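Local coordinates for protein 2-hydroxyhepta-2,4-diene-1,7-dioate isomerase (Mycobacterium abscessus, PDB 3RR6) that probably acts as a metal-dependent isomerase or acetylpyruvate hydrolase of the fumarylacetoacetate hydrolase (FAH) family, its true substrate being unknown, at residues L142-N148 against P173-V179; I99-G103 against T255-P259; K94-I100 against H168-L174; L182-E188 against I250-G254; H116-E120 against V197-S201. All blocks are in the same frame, centred on the assembly; numbering follows the deposited sequence. Where two conformers were deposited one is given.

Contact 1 of 5, residues L142-N148 against P173-V179; sequences LGYTIGN and PLGPWIV
Two antiparallel strands deep in the β-rich FAH-family core pair here across a β bulge. Tyr144 sits opposite Val179 as a hydrogen-bonded pair (Tyr144 N to Val179 O 3.0 Å, Val179 N to Tyr144 O 2.8 Å), and so does Ile146 opposite Gly175 (Ile146 N to Gly175 O 3.2 Å, Gly175 N to Ile146 O 3.0 Å). The register therefore slips by two residues, which 173-179 spends on a corner at the cis peptide before Pro176. Beyond it the axis of 177-179 runs at 133° to 142-148, against 157° for 173-175. Thr145, chi1 t, fills the gap left in the ladder and sends its hydroxyl to the backbone. Gly175, at phi 147°, takes angles that would jam a CB against the preceding carbonyl.

Tyr144 (m) and Ile146 (m, t) share a face; Ile146 CD1 meets Pro176 CD at 4.0 Å, and the side chain also touches Leu256. From the turned end, Trp177 (chi1 p) points away and hydrogen-bonds Ile253 through NE1, while Ile178 CD1 (m, t) lies 4.2 Å from Leu142 CD2 (t, p). Asn148 N closes the ladder on Pro173 O at 3.1 Å. At the bulge, Thr145 OG1 donates to Trp177 O at 2.7 Å.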
# COMPACT_ATOMS: atom_id res chain seq x y z
N LEU A 142 -1.55 -12.25 3.90
CA LEU A 142 -0.14 -12.39 4.27
C LEU A 142 0.25 -11.40 5.37
O LEU A 142 0.83 -11.77 6.40
CB LEU A 142 0.75 -12.18 3.04
CG LEU A 142 2.26 -12.19 3.28
CD1 LEU A 142 2.69 -13.55 3.81
CD2 LEU A 142 3.02 -11.84 2.00
N GLY A 143 -0.07 -10.13 5.14
CA GLY A 143 0.24 -9.08 6.08
C GLY A 143 -0.07 -7.72 5.49
O GLY A 143 -0.82 -7.61 4.51
N TYR A 144 0.52 -6.69 6.09
CA TYR A 144 0.17 -5.30 5.77
C TYR A 144 1.41 -4.51 5.44
O TYR A 144 2.48 -4.73 6.01
CB TYR A 144 -0.56 -4.64 6.95
CG TYR A 144 -1.81 -5.39 7.31
CD1 TYR A 144 -3.00 -5.15 6.64
CD2 TYR A 144 -1.78 -6.41 8.24
CE1 TYR A 144 -4.14 -5.87 6.92
CE2 TYR A 144 -2.92 -7.15 8.52
CZ TYR A 144 -4.08 -6.88 7.86
OH TYR A 144 -5.21 -7.62 8.13
N THR A 145 1.26 -3.60 4.49
CA THR A 145 2.32 -2.66 4.15
C THR A 145 1.71 -1.27 3.94
O THR A 145 0.55 -1.04 4.32
CB THR A 145 3.17 -3.18 2.94
OG1 THR A 145 4.39 -2.42 2.84
CG2 THR A 145 2.42 -3.14 1.61
N ILE A 146 2.49 -0.34 3.40
CA ILE A 146 2.03 1.03 3.18
C ILE A 146 1.95 1.27 1.68
O ILE A 146 2.76 0.74 0.91
CB ILE A 146 2.99 2.06 3.82
CG1 ILE A 146 3.36 1.63 5.23
CG2 ILE A 146 2.35 3.47 3.81
CD1 ILE A 146 4.35 2.55 5.92
N GLY A 147 0.96 2.04 1.26
CA GLY A 147 0.83 2.47 -0.13
C GLY A 147 0.57 3.96 -0.24
O GLY A 147 0.21 4.61 0.74
N ASN A 148 0.77 4.48 -1.44
CA ASN A 148 0.43 5.87 -1.78
C ASN A 148 -0.34 5.83 -3.09
O ASN A 148 0.23 5.52 -4.14
CB ASN A 148 1.72 6.68 -1.89
CG ASN A 148 1.51 8.19 -1.93
OD1 ASN A 148 0.41 8.67 -2.16
ND2 ASN A 148 2.61 8.94 -1.75
N PRO A 173 3.59 3.87 -5.09
CA PRO A 173 4.57 3.52 -4.06
C PRO A 173 4.03 2.47 -3.10
O PRO A 173 2.88 2.57 -2.65
CB PRO A 173 4.81 4.85 -3.34
CG PRO A 173 4.50 5.90 -4.38
CD PRO A 173 3.41 5.33 -5.22
N LEU A 174 4.87 1.49 -2.80
CA LEU A 174 4.52 0.38 -1.93
C LEU A 174 5.74 -0.02 -1.10
O LEU A 174 6.84 -0.18 -1.65
CB LEU A 174 4.05 -0.80 -2.78
CG LEU A 174 3.29 -1.92 -2.09
CD1 LEU A 174 1.91 -1.46 -1.65
CD2 LEU A 174 3.19 -3.13 -3.04
N GLY A 175 5.56 -0.19 0.20
CA GLY A 175 6.67 -0.57 1.07
C GLY A 175 6.54 0.02 2.46
O GLY A 175 5.50 0.58 2.79
N PRO A 176 7.60 -0.08 3.28
CA PRO A 176 8.94 -0.62 2.97
C PRO A 176 9.05 -2.14 3.07
O PRO A 176 10.02 -2.73 2.58
CB PRO A 176 9.82 0.03 4.04
CG PRO A 176 8.90 0.19 5.19
CD PRO A 176 7.58 0.57 4.60
N TRP A 177 8.08 -2.76 3.73
CA TRP A 177 8.05 -4.20 3.98
C TRP A 177 6.66 -4.57 4.43
O TRP A 177 5.84 -3.70 4.75
CB TRP A 177 9.09 -4.61 5.04
CG TRP A 177 9.16 -3.70 6.23
CD1 TRP A 177 8.17 -3.45 7.14
CD2 TRP A 177 10.28 -2.92 6.63
NE1 TRP A 177 8.61 -2.54 8.07
CE2 TRP A 177 9.91 -2.20 7.79
CE3 TRP A 177 11.57 -2.73 6.11
CZ2 TRP A 177 10.78 -1.32 8.44
CZ3 TRP A 177 12.45 -1.85 6.78
CH2 TRP A 177 12.03 -1.16 7.92
N ILE A 178 6.40 -5.88 4.49
CA ILE A 178 5.11 -6.42 4.87
C ILE A 178 5.20 -7.00 6.27
O ILE A 178 6.02 -7.87 6.51
CB ILE A 178 4.69 -7.51 3.87
CG1 ILE A 178 4.49 -6.91 2.49
CG2 ILE A 178 3.41 -8.23 4.33
CD1 ILE A 178 4.54 -7.93 1.36
N VAL A 179 4.35 -6.52 7.18
CA VAL A 179 4.35 -7.02 8.57
C VAL A 179 3.27 -8.07 8.71
O VAL A 179 2.11 -7.81 8.43
CB VAL A 179 4.12 -5.87 9.57
CG1 VAL A 179 4.19 -6.39 11.01
CG2 VAL A 179 5.15 -4.78 9.35

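Contact 2 of 5, residues I99-G103 against T255-P259; sequences IIGPG and TLSNP. With EDO (1,2-ethanediol), chain C.
An asparagine side chain does the work of a backbone here: Asn258, chi1 m and chi2 near 88°, swings its amide across to the chain at 99-103. Its strand, 254-261, belongs to the five-strand mixed sheet of the FAH-family domain, whereas 99-100 is a short strand of the other, larger sheet. The touching parts run 78° apart, so no ladder forms and the approach is a crossing, with Gly103 CA 4.7 Å from Asn258 CA. Residues 255-259 stay extended; 99-103 leaves its strand at Gly101, and Gly103 takes phi 86°, psi -19°, angles at which a CB would run into the preceding carbonyl oxygen.

Gly103 N donates to Ser257 O at 2.9 Å. Beside it, Pro102 CG rests on Leu256 CD1 at 4.1 Å, the leucine being t, p, and Ile100 CD1 lies 3.7 Å from Asn258 ND2. At the far end Thr255 N binds O1 of an ethanediol, probably from the crystallisation liquor, at 2.9 Å. Asn258 ND2, which also serves Leu104 O, reaches Gly101 O at 3.1 Å.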
# COMPACT_ATOMS: atom_id res chain seq x y z
N ILE A 99 3.56 0.24 -9.68
CA ILE A 99 4.23 0.02 -8.40
C ILE A 99 5.69 0.46 -8.48
O ILE A 99 6.39 0.19 -9.46
CB ILE A 99 4.13 -1.46 -7.97
CG1 ILE A 99 2.68 -1.84 -7.71
CG2 ILE A 99 4.96 -1.70 -6.70
CD1 ILE A 99 2.41 -3.33 -7.53
N ILE A 100 6.12 1.19 -7.44
CA ILE A 100 7.54 1.45 -7.17
C ILE A 100 7.79 1.24 -5.68
O ILE A 100 6.88 1.35 -4.86
CB ILE A 100 8.00 2.88 -7.58
CG1 ILE A 100 7.13 3.96 -6.95
CG2 ILE A 100 8.02 3.01 -9.11
CD1 ILE A 100 7.72 5.40 -7.09
N GLY A 101 9.04 0.93 -5.33
CA GLY A 101 9.43 0.76 -3.94
C GLY A 101 9.89 2.05 -3.28
O GLY A 101 9.88 3.12 -3.90
N PRO A 102 10.32 1.95 -2.01
CA PRO A 102 10.85 3.10 -1.27
C PRO A 102 12.00 3.80 -1.99
O PRO A 102 12.86 3.15 -2.58
CB PRO A 102 11.38 2.48 0.02
CG PRO A 102 10.65 1.22 0.17
CD PRO A 102 10.36 0.72 -1.21
N GLY A 103 11.99 5.12 -1.95
CA GLY A 103 13.13 5.90 -2.42
C GLY A 103 13.18 6.22 -3.90
O GLY A 103 13.89 7.15 -4.30
N THR A 255 7.91 3.66 7.60
CA THR A 255 7.71 4.83 6.74
C THR A 255 8.06 4.48 5.30
O THR A 255 9.10 3.88 5.01
CB THR A 255 8.58 6.02 7.21
OG1 THR A 255 8.19 6.40 8.53
CG2 THR A 255 8.43 7.23 6.26
N LEU A 256 7.16 4.87 4.40
CA LEU A 256 7.36 4.78 2.96
C LEU A 256 7.59 6.19 2.43
O LEU A 256 6.69 7.01 2.47
CB LEU A 256 6.10 4.19 2.30
CG LEU A 256 6.02 4.16 0.78
CD1 LEU A 256 7.12 3.28 0.18
CD2 LEU A 256 4.62 3.68 0.33
N SER A 257 8.79 6.45 1.92
CA SER A 257 9.15 7.79 1.46
C SER A 257 9.61 7.77 0.01
O SER A 257 10.36 6.87 -0.38
CB SER A 257 10.28 8.34 2.32
OG SER A 257 10.59 9.68 1.95
N ASN A 258 9.17 8.76 -0.77
CA ASN A 258 9.55 8.90 -2.17
C ASN A 258 9.78 10.35 -2.56
O ASN A 258 8.96 11.21 -2.23
CB ASN A 258 8.46 8.33 -3.09
CG ASN A 258 8.18 6.87 -2.85
OD1 ASN A 258 7.36 6.51 -2.01
ND2 ASN A 258 8.88 6.02 -3.59
N PRO A 259 10.87 10.63 -3.28
CA PRO A 259 10.99 11.94 -3.93
C PRO A 259 10.00 12.08 -5.09
O PRO A 259 9.49 11.08 -5.58
CB PRO A 259 12.42 11.95 -4.44
CG PRO A 259 12.81 10.56 -4.57
CD PRO A 259 11.96 9.72 -3.67
C1 EDO C . 11.07 2.18 6.95
O1 EDO C . 10.52 2.64 8.18
C2 EDO C . 12.45 2.74 6.69
O2 EDO C . 12.99 2.12 5.52

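Contact 3 of 5, residues K94-I100 against H168-L174; sequences KPNTSII and HDTFCPL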
# COMPACT_ATOMS: atom_id res chain seq x y z
N LYS A 94 -5.42 -0.35 -9.98
CA LYS A 94 -4.17 0.23 -10.46
C LYS A 94 -3.36 -0.91 -11.07
O LYS A 94 -3.29 -1.99 -10.49
CB LYS A 94 -3.42 0.90 -9.32
CG LYS A 94 -4.15 2.14 -8.77
CD LYS A 94 -3.58 2.62 -7.42
CE LYS A 94 -2.28 3.37 -7.53
NZ LYS A 94 -2.43 4.84 -7.90
N PRO A 95 -2.75 -0.68 -12.24
CA PRO A 95 -1.96 -1.75 -12.84
C PRO A 95 -0.69 -2.01 -12.04
O PRO A 95 -0.17 -1.09 -11.40
CB PRO A 95 -1.63 -1.20 -14.22
CG PRO A 95 -1.59 0.27 -14.02
CD PRO A 95 -2.66 0.57 -13.00
N ASN A 96 -0.15 -3.23 -12.09
CA ASN A 96 1.06 -3.52 -11.33
C ASN A 96 2.30 -2.79 -11.86
O ASN A 96 3.30 -2.66 -11.17
CB ASN A 96 1.30 -5.03 -11.14
CG ASN A 96 1.61 -5.77 -12.43
OD1 ASN A 96 1.82 -5.17 -13.48
ND2 ASN A 96 1.64 -7.10 -12.35
N THR A 97 2.18 -2.24 -13.07
CA THR A 97 3.21 -1.41 -13.65
C THR A 97 3.31 -0.04 -12.97
O THR A 97 4.27 0.70 -13.21
CB THR A 97 2.94 -1.22 -15.16
OG1 THR A 97 1.57 -0.86 -15.34
CG2 THR A 97 3.22 -2.53 -15.91
N SER A 98 2.35 0.31 -12.11
CA SER A 98 2.42 1.58 -11.38
C SER A 98 3.25 1.47 -10.10
O SER A 98 3.62 2.47 -9.52
CB SER A 98 1.01 2.11 -11.06
OG SER A 98 0.32 1.28 -10.14
N ILE A 99 3.56 0.24 -9.68
CA ILE A 99 4.23 0.02 -8.40
C ILE A 99 5.69 0.46 -8.48
O ILE A 99 6.39 0.19 -9.46
CB ILE A 99 4.13 -1.46 -7.97
CG1 ILE A 99 2.68 -1.84 -7.71
CG2 ILE A 99 4.96 -1.70 -6.70
CD1 ILE A 99 2.41 -3.33 -7.53
N ILE A 100 6.12 1.19 -7.44
CA ILE A 100 7.54 1.45 -7.17
C ILE A 100 7.79 1.24 -5.68
O ILE A 100 6.88 1.35 -4.86
CB ILE A 100 8.00 2.88 -7.58
CG1 ILE A 100 7.13 3.96 -6.95
CG2 ILE A 100 8.02 3.01 -9.11
CD1 ILE A 100 7.72 5.40 -7.09
N HIS A 168 -0.75 5.79 -14.01
CA HIS A 168 0.55 6.16 -14.56
C HIS A 168 1.67 5.36 -13.89
O HIS A 168 1.60 5.04 -12.70
CB HIS A 168 0.80 7.66 -14.37
CG HIS A 168 -0.17 8.52 -15.10
ND1 HIS A 168 -0.05 8.83 -16.44
CD2 HIS A 168 -1.29 9.16 -14.67
CE1 HIS A 168 -1.05 9.60 -16.81
NE2 HIS A 168 -1.82 9.82 -15.75
N ASP A 169 2.70 5.01 -14.65
CA ASP A 169 3.88 4.39 -14.05
C ASP A 169 4.34 5.26 -12.87
O ASP A 169 4.30 6.50 -12.94
CB ASP A 169 5.01 4.25 -15.07
CG ASP A 169 4.81 3.14 -16.10
OD1 ASP A 169 3.77 2.46 -16.15
OD2 ASP A 169 5.77 2.94 -16.89
N THR A 170 4.75 4.59 -11.79
CA THR A 170 5.22 5.18 -10.52
C THR A 170 4.12 5.69 -9.58
O THR A 170 4.44 6.15 -8.48
CB THR A 170 6.31 6.30 -10.69
OG1 THR A 170 5.71 7.56 -11.02
CG2 THR A 170 7.35 5.91 -11.71
N PHE A 171 2.86 5.59 -9.97
CA PHE A 171 1.77 6.10 -9.11
C PHE A 171 1.31 5.15 -8.00
O PHE A 171 0.31 5.44 -7.34
CB PHE A 171 0.58 6.58 -9.96
CG PHE A 171 0.74 7.98 -10.53
CD1 PHE A 171 1.98 8.57 -10.74
CD2 PHE A 171 -0.40 8.71 -10.84
CE1 PHE A 171 2.08 9.85 -11.25
CE2 PHE A 171 -0.30 9.99 -11.35
CZ PHE A 171 0.94 10.56 -11.56
N CYS A 172 2.03 4.06 -7.76
CA CYS A 172 1.76 3.20 -6.59
C CYS A 172 3.02 2.86 -5.78
O CYS A 172 3.44 1.70 -5.74
CB CYS A 172 1.03 1.92 -7.01
SG CYS A 172 0.19 1.13 -5.59
N PRO A 173 3.59 3.87 -5.09
CA PRO A 173 4.57 3.52 -4.06
C PRO A 173 4.03 2.47 -3.10
O PRO A 173 2.88 2.57 -2.65
CB PRO A 173 4.81 4.85 -3.34
CG PRO A 173 4.50 5.90 -4.38
CD PRO A 173 3.41 5.33 -5.22
N LEU A 174 4.87 1.49 -2.80
CA LEU A 174 4.52 0.38 -1.93
C LEU A 174 5.74 -0.02 -1.10
O LEU A 174 6.84 -0.18 -1.65
CB LEU A 174 4.05 -0.80 -2.78
CG LEU A 174 3.29 -1.92 -2.09
CD1 LEU A 174 1.91 -1.46 -1.65
CD2 LEU A 174 3.19 -3.13 -3.04
O HOH W 1 1.50 1.84 -14.75
O HOH W 2 6.14 1.95 -11.77
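A short parallel pairing adds strand 99-100 to the larger sheet of the FAH-family domain, beside the start of strand 172-179, through three backbone hydrogen bonds: Cys172 N to Ser98 O 2.9 Å, Ile100 N to Cys172 O 3.2 Å and Leu174 N to Ile100 O 2.9 Å. Ile99 pairs with Cys172 and Ile100 with Pro173. Ser98 OG and Ser98 N both donate to Pro95 O, at 2.7 and 3.0 Å, while Phe171 N closes the type II turn on His168 O at 3.1 Å. Thr170 OG1 donates to Asp169 O at 2.6 Å and also pairs with Gln107 N.

Two waters bridge the loops: one accepts from Thr97 OG1 and donates to Asp169 OD1; a second donates to Thr97 O and Ile99 O and accepts from Thr170 N. Lys94 NZ donates to Phe171 O at 2.9 Å, forms a salt bridge with Asp149 and also serves Lys166 O. Strand 141-152 flanks 172-174 through Pro173 and Leu174, and strands 106-107 and 254-261 pack against Ile100 and Pro173.

Contact 4 of 5, residues L182-E188 against I250-G254; sequences LDPADLE and IEGIG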
# COMPACT_ATOMS: atom_id res chain seq x y z
N LEU A 182 0.52 -8.24 12.48
CA LEU A 182 -0.01 -6.92 12.84
C LEU A 182 -1.54 -6.90 12.85
O LEU A 182 -2.18 -7.39 11.92
CB LEU A 182 0.51 -5.90 11.83
CG LEU A 182 0.16 -4.43 12.08
CD1 LEU A 182 0.75 -3.97 13.39
CD2 LEU A 182 0.66 -3.57 10.90
N ASP A 183 -2.12 -6.34 13.90
CA ASP A 183 -3.56 -6.09 13.96
C ASP A 183 -3.84 -4.71 13.34
O ASP A 183 -3.37 -3.70 13.86
CB ASP A 183 -4.02 -6.13 15.41
CG ASP A 183 -5.53 -6.02 15.56
OD1 ASP A 183 -6.23 -5.71 14.58
OD2 ASP A 183 -6.02 -6.24 16.69
N PRO A 184 -4.61 -4.66 12.23
CA PRO A 184 -4.87 -3.39 11.55
C PRO A 184 -6.02 -2.56 12.16
O PRO A 184 -6.39 -1.53 11.59
CB PRO A 184 -5.26 -3.84 10.14
CG PRO A 184 -5.97 -5.13 10.39
CD PRO A 184 -5.21 -5.80 11.51
N ALA A 185 -6.56 -2.99 13.29
CA ALA A 185 -7.79 -2.40 13.82
C ALA A 185 -7.67 -0.93 14.26
O ALA A 185 -8.64 -0.18 14.15
CB ALA A 185 -8.33 -3.25 14.98
N ASP A 186 -6.50 -0.53 14.76
CA ASP A 186 -6.34 0.83 15.31
C ASP A 186 -4.90 1.35 15.24
O ASP A 186 -4.23 1.54 16.26
CB ASP A 186 -6.84 0.88 16.76
CG ASP A 186 -6.88 2.29 17.32
OD1 ASP A 186 -7.00 3.25 16.53
OD2 ASP A 186 -6.78 2.43 18.57
N LEU A 187 -4.44 1.62 14.02
CA LEU A 187 -3.08 2.11 13.78
C LEU A 187 -3.11 3.54 13.29
O LEU A 187 -3.93 3.89 12.46
CB LEU A 187 -2.44 1.25 12.68
CG LEU A 187 -2.34 -0.25 12.94
CD1 LEU A 187 -1.79 -0.98 11.71
CD2 LEU A 187 -1.51 -0.54 14.18
N GLU A 188 -2.18 4.38 13.78
CA GLU A 188 -2.03 5.72 13.21
C GLU A 188 -1.47 5.66 11.80
O GLU A 188 -0.55 4.87 11.51
CB GLU A 188 -1.11 6.62 14.05
CG GLU A 188 -1.14 8.08 13.55
CD GLU A 188 -0.11 9.00 14.20
OE1 GLU A 188 -0.50 9.70 15.15
OE2 GLU A 188 1.05 9.05 13.72
N ILE A 250 2.94 4.44 8.95
CA ILE A 250 1.89 3.70 9.63
C ILE A 250 2.46 3.02 10.86
O ILE A 250 3.47 2.32 10.81
CB ILE A 250 1.20 2.66 8.70
CG1 ILE A 250 0.54 3.37 7.52
CG2 ILE A 250 0.14 1.84 9.48
CD1 ILE A 250 -0.22 2.46 6.55
N GLU A 251 1.79 3.26 11.99
CA GLU A 251 2.11 2.65 13.27
C GLU A 251 2.25 1.14 13.12
O GLU A 251 1.38 0.47 12.55
CB GLU A 251 1.00 3.00 14.27
CG GLU A 251 1.22 2.45 15.66
CD GLU A 251 0.09 2.81 16.62
OE1 GLU A 251 -0.87 3.50 16.20
OE2 GLU A 251 0.18 2.40 17.80
N GLY A 252 3.37 0.61 13.62
CA GLY A 252 3.63 -0.83 13.58
C GLY A 252 4.22 -1.34 12.29
O GLY A 252 4.55 -2.54 12.19
N ILE A 253 4.37 -0.47 11.29
CA ILE A 253 4.98 -0.85 10.02
C ILE A 253 6.27 -0.07 9.79
O ILE A 253 7.36 -0.66 9.76
CB ILE A 253 4.00 -0.65 8.83
CG1 ILE A 253 2.71 -1.45 9.05
CG2 ILE A 253 4.68 -1.10 7.52
CD1 ILE A 253 1.67 -1.31 7.95
N GLY A 254 6.18 1.24 9.65
CA GLY A 254 7.35 2.06 9.32
C GLY A 254 6.97 3.23 8.45
O GLY A 254 5.85 3.74 8.54
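Glu188 and Glu251 hold this contact through two backbone-centred hydrogen bonds. Glu251 N donates to Glu188 O at 2.9 Å, nearly straight at 166°, and Glu188 N donates to Glu251 OE1, again at 2.9 Å and 166°. The second works because the Glu251 side chain is fully extended (t, t) and lays its carboxylate back along the neighbouring chain, where it accepts from Glu188 N. The same OE1 is salt-bridged to Arg202, so one oxygen serves both the Glu188 amide and Arg202. The Glu188 side chain, by contrast, leads away toward Arg200. Close to this polar pair, Ile250 CA contacts Glu188 O at 3.3 Å as a CA-H...O contact.

Outward from there the packing is mostly aliphatic. The Leu187 CD2 methyl lies on the carbonyl of Glu251, 3.5 Å from Glu251 O, and Leu187 CD1 is 4.1 Å from Ile250 CG2; Leu182 points at the loop and puts CD2 3.5 Å from Ile253 CG1. Gly252, at phi 84°, leaves room: a CB there would collide with Leu182 CD1. Within 182-188 itself, Asp183 OD1 accepts from Ala185 N at 3.0 Å in an Asx turn.

Residues 250-254 form the tight β-hairpin turn between strands 245-250 and 254-261, with a classic bulge where Ile253 and Gly254 both face Ile250; the loop leading into strand 188-193, the antiparallel neighbour of 245-250, packs on this turn at one end of the five-strand sheet.

Contact 5 of 5, residues H116-E120 against V197-S201; sequences HHEGE and VRQRS. With EDO (1,2-ethanediol), chain J; EDO (1,2-ethanediol), chain Q.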
# COMPACT_ATOMS: atom_id res chain seq x y z
N HIS A 116 -1.95 14.41 -6.72
CA HIS A 116 -2.13 14.38 -5.27
C HIS A 116 -1.61 13.10 -4.63
O HIS A 116 -1.63 12.04 -5.26
CB HIS A 116 -3.61 14.52 -4.93
CG HIS A 116 -4.15 15.89 -5.15
ND1 HIS A 116 -5.35 16.31 -4.61
CD2 HIS A 116 -3.66 16.95 -5.85
CE1 HIS A 116 -5.58 17.56 -4.98
NE2 HIS A 116 -4.57 17.98 -5.72
N HIS A 117 -1.16 13.22 -3.38
CA HIS A 117 -0.83 12.08 -2.54
C HIS A 117 -2.07 11.54 -1.84
O HIS A 117 -2.96 12.29 -1.46
CB HIS A 117 0.20 12.47 -1.46
CG HIS A 117 -0.22 13.62 -0.58
ND1 HIS A 117 -1.15 13.49 0.44
CD2 HIS A 117 0.16 14.92 -0.57
CE1 HIS A 117 -1.32 14.67 1.03
NE2 HIS A 117 -0.53 15.55 0.44
N GLU A 118 -2.06 10.23 -1.59
CA GLU A 118 -3.13 9.55 -0.84
C GLU A 118 -2.51 8.41 -0.04
O GLU A 118 -2.32 7.30 -0.55
CB GLU A 118 -4.23 9.04 -1.78
CG GLU A 118 -4.92 10.17 -2.57
CD GLU A 118 -6.10 9.75 -3.41
OE1 GLU A 118 -6.51 8.59 -3.37
OE2 GLU A 118 -6.60 10.64 -4.16
N GLY A 119 -2.15 8.68 1.21
CA GLY A 119 -1.50 7.65 2.04
C GLY A 119 -2.50 6.61 2.47
O GLY A 119 -3.60 6.95 2.88
N GLU A 120 -2.13 5.33 2.38
CA GLU A 120 -3.06 4.22 2.66
C GLU A 120 -2.39 3.02 3.31
O GLU A 120 -1.24 2.71 3.05
CB GLU A 120 -3.75 3.75 1.37
CG GLU A 120 -4.18 4.90 0.46
CD GLU A 120 -5.38 4.65 -0.40
OE1 GLU A 120 -5.91 3.53 -0.43
OE2 GLU A 120 -5.84 5.64 -1.02
N VAL A 197 2.96 17.85 8.06
CA VAL A 197 1.91 16.82 8.15
C VAL A 197 0.65 17.26 7.39
O VAL A 197 0.02 18.27 7.76
CB VAL A 197 1.57 16.45 9.61
CG1 VAL A 197 0.44 15.41 9.64
CG2 VAL A 197 2.81 15.93 10.35
N ARG A 198 0.32 16.49 6.36
CA ARG A 198 -0.83 16.76 5.49
C ARG A 198 -2.03 15.91 5.87
O ARG A 198 -3.17 16.37 5.82
CB ARG A 198 -0.48 16.45 4.03
CG ARG A 198 0.54 17.38 3.41
CD ARG A 198 -0.10 18.65 2.89
NE ARG A 198 0.85 19.43 2.12
CZ ARG A 198 1.03 19.30 0.81
NH1 ARG A 198 0.29 18.44 0.09
NH2 ARG A 198 1.94 20.05 0.21
N GLN A 199 -1.78 14.64 6.20
CA GLN A 199 -2.84 13.71 6.61
C GLN A 199 -2.44 13.07 7.93
O GLN A 199 -1.28 12.75 8.12
CB GLN A 199 -3.02 12.58 5.59
CG GLN A 199 -3.30 13.05 4.16
CD GLN A 199 -3.53 11.88 3.21
OE1 GLN A 199 -2.59 11.33 2.62
NE2 GLN A 199 -4.80 11.52 3.04
N ARG A 200 -3.41 12.87 8.81
CA ARG A 200 -3.21 12.05 10.02
C ARG A 200 -4.55 11.52 10.49
O ARG A 200 -5.49 12.28 10.75
CB ARG A 200 -2.53 12.83 11.15
CG ARG A 200 -2.06 11.92 12.29
CD ARG A 200 -1.71 12.67 13.57
NE ARG A 200 -0.59 13.58 13.42
CZ ARG A 200 0.67 13.35 13.79
NH1 ARG A 200 1.05 12.19 14.33
NH2 ARG A 200 1.58 14.29 13.61
N SER A 201 -4.65 10.20 10.60
CA SER A 201 -5.86 9.57 11.09
C SER A 201 -5.49 8.24 11.74
O SER A 201 -4.32 7.99 12.00
CB SER A 201 -6.86 9.38 9.96
OG SER A 201 -8.14 9.01 10.48
C1 EDO J . 4.62 13.83 14.91
O1 EDO J . 4.62 14.29 13.56
C2 EDO J . 4.84 12.33 14.93
O2 EDO J . 3.69 11.68 15.50
C1 EDO Q . -5.86 14.89 11.52
O1 EDO Q . -7.01 14.07 11.84
C2 EDO Q . -6.11 16.22 10.82
O2 EDO Q . -5.36 16.33 9.60
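The contact joins the two sheets of the FAH-family fold: 116-120 lies on strand 115-125 of the larger sheet, and 197-201 on strand 196-202, an outer strand of the five-strand one. The backbones stay apart, 7.7 Å between Gly119 CA and Gln199 CA at their nearest, so side chains bridge the gap. A classic bulge, Arg198 and Gln199 both facing Thr191, turns both of these side chains toward 116-120.

The hydrogen bonds centre on Gln199 OE1. Gly119 N donates to it at 3.0 Å and an almost linear 172°; His117 ND1 adds a weak bond at 3.4 Å, and its strongest partner is Thr191 OG1. On the other side of the imidazole, Arg198 NH1 donates weakly to His117 NE2 at 3.0 Å, its better acceptor being Pro239 O. His117, chi1 p, meets both partners at its ring edge.

Glu118 and Glu120 point away from 197-201. In FAH relatives an E-x-E pair of this kind supplies metal ligands, consistent with metal binding here.

Ethanediol, probably from the crystallisation liquor, binds Arg200, whose NH1 also forms a salt bridge with Glu188: Arg200 NH1 reaches O2 of one molecule at 2.9 Å, and Arg200 NH2 its O1 at 3.0 Å.

Overall arrangement
Contacts 1 and 5 are buried; contacts 2, 3 and 4 are partly exposed, and water bridges contact 3. Strand 172-179 links contacts 1 and 3, pairing antiparallel with 141-152 and parallel with 99-100, while 99-100 passes on into contact 2. Contacts 1 and 3 are therefore backbone ladders within the larger sheet; contacts 2 and 5 cross to the five-strand sheet with the help of an amide side chain, Asn258 or Gln199, contact 2 adding a backbone bond. Contact 4, on the far side of the chain's centre from contact 3, about 23 Å between centres, combines one backbone bond with one to the Glu251 carboxylate. It meets contact 5 through Glu188 and Arg200, and contact 1 through Trp177 and Ile253.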